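Local coordinates for sugar ABC transporter, sugar-binding protein (Streptococcus pneumoniae, PDB 2HEU), which probably binds a sugar outside the cell and hands it to an ABC transporter for uptake, at residues A[238-250]-A[259-273]. Sequence-based numbering, arbitrary orientation. Where two conformers were deposited one is given.
Sequences GYTDVIGAFARGD and WAITAINEQKPNFKI
Helices 239-247 and 260-265 pack at a crossing angle of -62° with their axes 9.3 Å apart, Ile243 level with Ile264 and Ala247 with Pro269. Ile243 points toward helix 260-265 with its two branches divided: with chi1 at -67°, CG1 stands anti to the carbonyl carbon and CG2 anti to the backbone N, which rests CG2 on the Ala263 carbonyl, while Ile243 CD1 reaches Ile264 CG1 at 3.9 Å and also Ala260 CB. Ala260 and Ala263 suit their places because their short methyls let the isoleucine and the tip of Tyr239 come close to the backbone. Tyr239 swings its phenol across the start of helix 260-265, OH lying 3.4 Å from Ala260 CA and at the in-plane edge of the Trp259 indole.

In the last turn of helix 239-247, Phe246 CD2 lies 3.8 Å from Ile264 CD1, and the ring offers one face to the edge of Phe271 in a T-shaped pair, planes at 89°. That edge also faces main-chain oxygens: Phe271 CZ is 3.2 Å from Phe246 O, and CE1 nears Ala247 O, so weakly positive ring hydrogens probably meet partially negative C-terminal carbonyls. Ala247 CB packs tightly on Gln267 CB at 3.4 Å, and Gly249 accepts the positive phi of the Schellman motif. A water donates to Ala247 O and accepts from Asn270 N, bridging the segments. In this solute-binding protein fold strand 253-257 links the two helices, and Phe246, Ala260 and Ile264 touch Tyr132 of its sheet neighbour, strand 129-134. With no direct hydrogen bond between the segments, cohesion rests on apolar fit, aromatic edges and one water.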
ATOM      1  N   GLY A 238     -11.287  14.895  -8.825  1.00  9.32           N
ATOM      2  CA  GLY A 238     -10.005  14.480  -8.371  1.00  9.78           C
ATOM      3  C   GLY A 238     -10.061  13.866  -6.973  1.00  9.02           C
ATOM      4  O   GLY A 238     -11.058  13.849  -6.256  1.00  9.44           O
ATOM      5  N   TYR A 239      -8.903  13.368  -6.574  1.00  9.62           N
ATOM      6  CA  TYR A 239      -8.721  12.798  -5.205  1.00  9.85           C
ATOM      7  C   TYR A 239      -9.227  13.731  -4.171  1.00  9.35           C
ATOM      8  O   TYR A 239     -10.003  13.305  -3.275  1.00  9.41           O
ATOM      9  CB  TYR A 239      -7.260  12.452  -5.014  1.00 12.53           C
ATOM     10  CG  TYR A 239      -6.879  11.956  -3.666  1.00 11.59           C
ATOM     11  CD1 TYR A 239      -7.385  10.742  -3.179  1.00 12.75           C
ATOM     12  CD2 TYR A 239      -6.074  12.650  -2.890  1.00 15.10           C
ATOM     13  CE1 TYR A 239      -6.966  10.263  -1.917  1.00 11.53           C
ATOM     14  CE2 TYR A 239      -5.650  12.185  -1.634  1.00 15.21           C
ATOM     15  CZ  TYR A 239      -6.111  10.987  -1.173  1.00 12.00           C
ATOM     16  OH  TYR A 239      -5.697  10.459   0.050  1.00 12.11           O
ATOM     17  N   THR A 240      -8.804  14.992  -4.150  1.00  9.94           N
ATOM     18  CA  THR A 240      -9.227  15.868  -3.055  1.00 11.24           C
ATOM     19  C   THR A 240     -10.732  16.088  -3.064  1.00  9.96           C
ATOM     20  O   THR A 240     -11.348  16.243  -2.027  1.00 11.25           O
ATOM     21  CB  THR A 240      -8.507  17.261  -3.073  1.00 14.06           C
ATOM     22  OG1 THR A 240      -8.715  17.888  -4.346  1.00 22.51           O
ATOM     23  CG2 THR A 240      -7.035  17.028  -2.739  1.00 14.85           C
ATOM     24  N   ASP A 241     -11.329  16.083  -4.255  1.00  9.41           N
ATOM     25  CA  ASP A 241     -12.754  16.251  -4.368  1.00  9.43           C
ATOM     26  C   ASP A 241     -13.460  15.102  -3.664  1.00  9.51           C
ATOM     27  O   ASP A 241     -14.513  15.340  -3.009  1.00 10.47           O
ATOM     28  CB  ASP A 241     -13.205  16.295  -5.818  1.00  9.91           C
ATOM     29  CG  ASP A 241     -12.670  17.479  -6.617  1.00 10.52           C
ATOM     30  OD1 ASP A 241     -12.364  18.549  -6.039  1.00 12.35           O
ATOM     31  OD2 ASP A 241     -12.629  17.329  -7.873  1.00 12.20           O
ATOM     32  N   VAL A 242     -13.027  13.844  -3.844  0.50  9.60           N
ATOM     33  CA  VAL A 242     -13.708  12.706  -3.166  0.50  7.96           C
ATOM     34  C   VAL A 242     -13.351  12.567  -1.716  0.50  8.03           C
ATOM     35  O   VAL A 242     -14.197  12.102  -0.940  0.50  8.52           O
ATOM     36  CB  VAL A 242     -13.536  11.336  -3.899  0.50  8.25           C
ATOM     37  CG1 VAL A 242     -14.021  11.545  -5.357  0.50 10.69           C
ATOM     38  CG2 VAL A 242     -12.119  10.815  -3.820  0.50  8.59           C
ATOM     39  N   ILE A 243     -12.159  12.954  -1.307  1.00  8.54           N
ATOM     40  CA  ILE A 243     -11.863  13.056   0.127  1.00  9.00           C
ATOM     41  C   ILE A 243     -12.853  14.040   0.759  1.00  8.34           C
ATOM     42  O   ILE A 243     -13.426  13.772   1.826  1.00  9.31           O
ATOM     43  CB  ILE A 243     -10.410  13.514   0.335  1.00  9.36           C
ATOM     44  CG1 ILE A 243      -9.421  12.459  -0.131  1.00 11.05           C
ATOM     45  CG2 ILE A 243     -10.202  13.968   1.823  1.00 10.81           C
ATOM     46  CD1 ILE A 243      -9.441  11.169   0.589  1.00 14.77           C
ATOM     47  N   GLY A 244     -13.036  15.208   0.131  1.00  8.89           N
ATOM     48  CA  GLY A 244     -13.965  16.182   0.644  1.00  9.29           C
ATOM     49  C   GLY A 244     -15.383  15.699   0.632  1.00  8.38           C
ATOM     50  O   GLY A 244     -16.119  15.862   1.636  1.00  9.49           O
ATOM     51  N   ALA A 245     -15.840  15.073  -0.430  1.00  8.41           N
ATOM     52  CA  ALA A 245     -17.214  14.590  -0.522  1.00  8.60           C
ATOM     53  C   ALA A 245     -17.454  13.556   0.624  1.00  8.48           C
ATOM     54  O   ALA A 245     -18.529  13.565   1.245  1.00  9.30           O
ATOM     55  CB  ALA A 245     -17.510  13.954  -1.850  1.00  9.62           C
ATOM     56  N   PHE A 246     -16.497  12.663   0.840  1.00  7.82           N
ATOM     57  CA  PHE A 246     -16.658  11.683   1.915  1.00  8.36           C
ATOM     58  C   PHE A 246     -16.678  12.380   3.267  1.00  8.19           C
ATOM     59  O   PHE A 246     -17.516  12.106   4.124  1.00  8.86           O
ATOM     60  CB  PHE A 246     -15.571  10.632   1.798  1.00  8.22           C
ATOM     61  CG  PHE A 246     -15.641   9.614   2.891  1.00  8.75           C
ATOM     62  CD1 PHE A 246     -16.657   8.643   2.920  1.00  9.33           C
ATOM     63  CD2 PHE A 246     -14.751   9.615   3.953  1.00  9.21           C
ATOM     64  CE1 PHE A 246     -16.784   7.765   3.950  1.00  9.34           C
ATOM     65  CE2 PHE A 246     -14.850   8.696   4.986  1.00  9.34           C
ATOM     66  CZ  PHE A 246     -15.865   7.768   4.981  1.00  8.78           C
ATOM     67  N   ALA A 247     -15.699  13.270   3.491  1.00  8.61           N
ATOM     68  CA  ALA A 247     -15.599  13.960   4.817  1.00  9.66           C
ATOM     69  C   ALA A 247     -16.860  14.761   5.127  1.00  9.56           C
ATOM     70  O   ALA A 247     -17.241  14.893   6.294  1.00 10.32           O
ATOM     71  CB  ALA A 247     -14.401  14.837   4.867  1.00  9.72           C
ATOM     72  N   ARG A 248     -17.483  15.333   4.089  1.00  8.85           N
ATOM     73  CA  ARG A 248     -18.680  16.122   4.268  1.00  9.55           C
ATOM     74  C   ARG A 248     -19.936  15.297   4.519  1.00  9.69           C
ATOM     75  O   ARG A 248     -20.967  15.847   4.854  1.00 11.73           O
ATOM     76  CB  ARG A 248     -18.992  16.979   3.025  1.00 10.74           C
ATOM     77  CG  ARG A 248     -18.019  18.170   2.819  1.00 10.81           C
ATOM     78  CD  ARG A 248     -18.440  18.994   1.615  1.00 11.83           C
ATOM     79  NE  ARG A 248     -18.318  18.346   0.342  1.00 12.87           N
ATOM     80  CZ  ARG A 248     -17.206  18.311  -0.430  1.00 13.05           C
ATOM     81  NH1 ARG A 248     -16.098  18.943  -0.043  1.00 13.33           N
ATOM     82  NH2 ARG A 248     -17.253  17.798  -1.633  1.00 14.32           N
ATOM     83  N   GLY A 249     -19.875  13.992   4.264  1.00  9.59           N
ATOM     84  CA  GLY A 249     -21.041  13.123   4.338  1.00 10.42           C
ATOM     85  C   GLY A 249     -21.863  13.149   3.110  1.00 10.30           C
ATOM     86  O   GLY A 249     -23.007  12.653   3.106  1.00 12.53           O
ATOM     87  N   ASP A 250     -21.337  13.651   1.994  1.00  9.41           N
ATOM     88  CA  ASP A 250     -22.058  13.742   0.721  1.00  9.12           C
ATOM     89  C   ASP A 250     -22.080  12.412  -0.067  1.00  9.36           C
ATOM     90  O   ASP A 250     -22.948  12.247  -0.914  1.00 10.55           O
ATOM     91  CB  ASP A 250     -21.518  14.841  -0.135  1.00 10.02           C
ATOM     92  CG  ASP A 250     -21.776  16.276   0.453  1.00 13.10           C
ATOM     93  OD1 ASP A 250     -22.632  16.428   1.364  1.00 14.60           O
ATOM     94  OD2 ASP A 250     -21.112  17.208  -0.049  1.00 14.66           O
ATOM     95  N   TRP A 259      -3.597   5.431   3.252  1.00  9.49           N
ATOM     96  CA  TRP A 259      -3.014   6.760   3.253  1.00 11.47           C
ATOM     97  C   TRP A 259      -4.102   7.846   3.360  1.00 10.92           C
ATOM     98  O   TRP A 259      -3.839   8.968   3.796  1.00 14.33           O
ATOM     99  CB  TRP A 259      -2.176   7.009   1.999  1.00 11.61           C
ATOM    100  CG  TRP A 259      -2.860   6.686   0.726  1.00 10.74           C
ATOM    101  CD1 TRP A 259      -3.765   7.450   0.051  1.00 12.08           C
ATOM    102  CD2 TRP A 259      -2.756   5.458  -0.039  1.00 11.04           C
ATOM    103  NE1 TRP A 259      -4.206   6.789  -1.092  1.00 11.84           N
ATOM    104  CE2 TRP A 259      -3.612   5.573  -1.148  1.00 11.78           C
ATOM    105  CE3 TRP A 259      -2.030   4.269   0.137  1.00 12.55           C
ATOM    106  CZ2 TRP A 259      -3.739   4.532  -2.093  1.00 13.14           C
ATOM    107  CZ3 TRP A 259      -2.159   3.236  -0.791  1.00 12.63           C
ATOM    108  CH2 TRP A 259      -2.974   3.406  -1.900  1.00 14.09           C
ATOM    109  N   ALA A 260      -5.328   7.568   2.929  1.00 10.26           N
ATOM    110  CA  ALA A 260      -6.350   8.588   2.773  1.00 10.83           C
ATOM    111  C   ALA A 260      -6.871   9.129   4.108  1.00 10.63           C
ATOM    112  O   ALA A 260      -7.395  10.228   4.145  1.00 10.68           O
ATOM    113  CB  ALA A 260      -7.523   8.085   1.923  1.00 10.81           C
ATOM    114  N   ILE A 261      -6.758   8.351   5.175  1.00 10.85           N
ATOM    115  CA  ILE A 261      -7.367   8.775   6.445  1.00 10.02           C
ATOM    116  C   ILE A 261      -6.795  10.134   6.909  1.00 10.72           C
ATOM    117  O   ILE A 261      -7.543  10.947   7.468  1.00 10.25           O
ATOM    118  CB  ILE A 261      -7.226   7.708   7.543  1.00 10.77           C
ATOM    119  CG1 ILE A 261      -8.069   8.053   8.762  1.00 12.13           C
ATOM    120  CG2 ILE A 261      -5.786   7.396   7.888  1.00 12.04           C
ATOM    121  CD1 ILE A 261      -9.560   8.305   8.517  1.00 13.60           C
ATOM    122  N   THR A 262      -5.543  10.395   6.656  1.00 12.17           N
ATOM    123  CA  THR A 262      -4.928  11.628   7.069  1.00 14.43           C
ATOM    124  C   THR A 262      -5.625  12.819   6.411  1.00 12.83           C
ATOM    125  O   THR A 262      -6.044  13.822   7.070  1.00 14.29           O
ATOM    126  CB  THR A 262      -3.463  11.562   6.600  1.00 16.65           C
ATOM    127  OG1 THR A 262      -2.841  10.299   7.040  1.00 20.79           O
ATOM    128  CG2 THR A 262      -2.688  12.746   7.137  1.00 25.66           C
ATOM    129  N   ALA A 263      -5.837  12.709   5.080  1.00 12.05           N
ATOM    130  CA  ALA A 263      -6.518  13.737   4.329  1.00 11.51           C
ATOM    131  C   ALA A 263      -7.952  13.899   4.789  1.00 10.24           C
ATOM    132  O   ALA A 263      -8.484  15.021   4.871  1.00 10.69           O
ATOM    133  CB  ALA A 263      -6.434  13.474   2.842  1.00 12.93           C
ATOM    134  N   ILE A 264      -8.659  12.790   5.019  1.00  9.44           N
ATOM    135  CA  ILE A 264     -10.039  12.855   5.459  1.00  9.06           C
ATOM    136  C   ILE A 264     -10.094  13.609   6.813  1.00  9.90           C
ATOM    137  O   ILE A 264     -10.972  14.488   6.978  1.00  9.91           O
ATOM    138  CB  ILE A 264     -10.652  11.427   5.605  1.00  9.35           C
ATOM    139  CG1 ILE A 264     -10.710  10.766   4.212  1.00  9.78           C
ATOM    140  CG2 ILE A 264     -12.027  11.539   6.236  1.00 11.38           C
ATOM    141  CD1 ILE A 264     -10.942   9.284   4.310  1.00 11.15           C
ATOM    142  N   ASN A 265      -9.249  13.273   7.732  1.00 10.46           N
ATOM    143  CA  ASN A 265      -9.344  13.919   9.086  1.00 11.18           C
ATOM    144  C   ASN A 265      -9.116  15.399   8.992  1.00 11.66           C
ATOM    145  O   ASN A 265      -9.699  16.133   9.815  1.00 13.24           O
ATOM    146  CB  ASN A 265      -8.411  13.244  10.051  1.00 12.62           C
ATOM    147  CG  ASN A 265      -8.890  11.917  10.527  1.00 14.00           C
ATOM    148  OD1 ASN A 265     -10.110  11.680  10.564  1.00 16.58           O
ATOM    149  ND2 ASN A 265      -7.978  11.083  10.949  1.00 16.12           N
ATOM    150  N   GLU A 266      -8.317  15.898   8.096  0.50 11.00           N
ATOM    151  CA  GLU A 266      -8.027  17.305   8.076  0.50 10.88           C
ATOM    152  C   GLU A 266      -9.193  18.116   7.508  0.50 11.16           C
ATOM    153  O   GLU A 266      -9.176  19.361   7.491  0.50 11.27           O
ATOM    154  CB  GLU A 266      -6.740  17.562   7.249  0.50 11.41           C
ATOM    155  CG  GLU A 266      -5.492  16.986   7.850  0.50 11.93           C
ATOM    156  CD  GLU A 266      -4.228  17.630   7.397  0.50 13.98           C
ATOM    157  OE1 GLU A 266      -4.253  18.418   6.454  0.50 14.88           O
ATOM    158  OE2 GLU A 266      -3.189  17.379   8.108  0.50 18.04           O
ATOM    159  N   GLN A 267     -10.232  17.407   7.026  1.00  9.94           N
ATOM    160  CA  GLN A 267     -11.475  18.059   6.601  1.00 10.33           C
ATOM    161  C   GLN A 267     -12.502  18.162   7.723  1.00 11.60           C
ATOM    162  O   GLN A 267     -13.588  18.724   7.487  1.00 12.30           O
ATOM    163  CB  GLN A 267     -12.052  17.249   5.423  1.00 10.11           C
ATOM    164  CG  GLN A 267     -11.145  17.291   4.216  1.00  9.60           C
ATOM    165  CD  GLN A 267     -10.928  18.670   3.660  1.00  9.29           C
ATOM    166  OE1 GLN A 267     -11.850  19.523   3.707  1.00  9.76           O
ATOM    167  NE2 GLN A 267      -9.756  18.947   3.105  1.00  9.44           N
ATOM    168  N   LYS A 268     -12.169  17.656   8.904  1.00 11.75           N
ATOM    169  CA  LYS A 268     -13.096  17.773  10.076  1.00 12.94           C
ATOM    170  C   LYS A 268     -14.441  17.108   9.852  1.00 13.14           C
ATOM    171  O   LYS A 268     -15.492  17.747  10.012  1.00 14.16           O
ATOM    172  CB  LYS A 268     -13.226  19.268  10.540  1.00 14.57           C
ATOM    173  CG  LYS A 268     -11.904  20.012  10.697  1.00 17.85           C
ATOM    174  CD  LYS A 268     -10.968  19.346  11.698  1.00 18.95           C
ATOM    175  CE  LYS A 268     -10.056  20.478  12.437  1.00 23.62           C
ATOM    176  NZ  LYS A 268      -8.864  20.698  11.788  1.00 21.60           N
ATOM    177  N   PRO A 269     -14.436  15.830   9.520  1.00 12.48           N
ATOM    178  CA  PRO A 269     -15.735  15.121   9.374  1.00 12.86           C
ATOM    179  C   PRO A 269     -16.442  15.062  10.693  1.00 13.78           C
ATOM    180  O   PRO A 269     -15.891  14.991  11.755  1.00 16.06           O
ATOM    181  CB  PRO A 269     -15.331  13.705   8.972  1.00 14.21           C
ATOM    182  CG  PRO A 269     -13.891  13.561   9.483  1.00 15.44           C
ATOM    183  CD  PRO A 269     -13.295  14.951   9.374  1.00 13.43           C
ATOM    184  N   ASN A 270     -17.766  15.129  10.564  1.00 13.45           N
ATOM    185  CA  ASN A 270     -18.688  15.097  11.707  1.00 14.19           C
ATOM    186  C   ASN A 270     -19.372  13.740  11.834  1.00 14.26           C
ATOM    187  O   ASN A 270     -20.585  13.666  12.085  1.00 17.14           O
ATOM    188  CB  ASN A 270     -19.727  16.210  11.531  1.00 15.87           C
ATOM    189  CG  ASN A 270     -20.471  16.465  12.716  1.00 19.25           C
ATOM    190  OD1 ASN A 270     -19.975  16.351  13.845  1.00 24.63           O
ATOM    191  ND2 ASN A 270     -21.733  16.793  12.526  1.00 23.94           N
ATOM    192  N   PHE A 271     -18.653  12.673  11.680  1.00 12.89           N
ATOM    193  CA  PHE A 271     -19.123  11.273  11.831  1.00 12.03           C
ATOM    194  C   PHE A 271     -17.944  10.411  12.143  1.00 12.43           C
ATOM    195  O   PHE A 271     -16.788  10.773  11.911  1.00 14.04           O
ATOM    196  CB  PHE A 271     -19.862  10.835  10.594  1.00 12.21           C
ATOM    197  CG  PHE A 271     -19.005  10.777   9.346  1.00 11.40           C
ATOM    198  CD1 PHE A 271     -18.899  11.855   8.509  1.00 11.28           C
ATOM    199  CD2 PHE A 271     -18.326   9.597   8.985  1.00 10.36           C
ATOM    200  CE1 PHE A 271     -18.097  11.797   7.336  1.00 10.91           C
ATOM    201  CE2 PHE A 271     -17.576   9.545   7.872  1.00 10.16           C
ATOM    202  CZ  PHE A 271     -17.467  10.647   7.026  1.00 10.77           C
ATOM    203  N   LYS A 272     -18.281   9.160  12.508  0.50 12.27           N
ATOM    204  CA  LYS A 272     -17.326   8.120  12.841  0.50 12.52           C
ATOM    205  C   LYS A 272     -16.949   7.321  11.587  0.50 11.89           C
ATOM    206  O   LYS A 272     -17.788   6.690  10.935  0.50 11.97           O
ATOM    207  CB  LYS A 272     -17.916   7.225  13.915  0.50 12.16           C
ATOM    208  CG  LYS A 272     -17.994   7.974  15.244  0.50 13.52           C
ATOM    209  CD  LYS A 272     -16.707   8.764  15.710  0.50 21.14           C
ATOM    210  CE  LYS A 272     -16.701   9.193  17.183  0.50 18.44           C
ATOM    211  NZ  LYS A 272     -15.696  10.247  17.376  0.50 26.16           N
ATOM    212  N   ILE A 273     -15.689   7.374  11.221  1.00 12.91           N
ATOM    213  CA  ILE A 273     -15.202   6.720   9.997  1.00 11.73           C
ATOM    214  C   ILE A 273     -14.891   5.272  10.268  1.00 11.54           C
ATOM    215  O   ILE A 273     -14.247   4.948  11.262  1.00 13.16           O
ATOM    216  CB  ILE A 273     -13.937   7.423   9.462  1.00 11.56           C
ATOM    217  CG1 ILE A 273     -14.220   8.895   9.181  1.00 14.76           C
ATOM    218  CG2 ILE A 273     -13.344   6.695   8.266  1.00 13.16           C
ATOM    219  CD1 ILE A 273     -12.967   9.738   9.206  1.00 16.04           C
TER
HETATM  220  O   HOH W   1     -19.094  15.617   8.101  1.00 16.25           O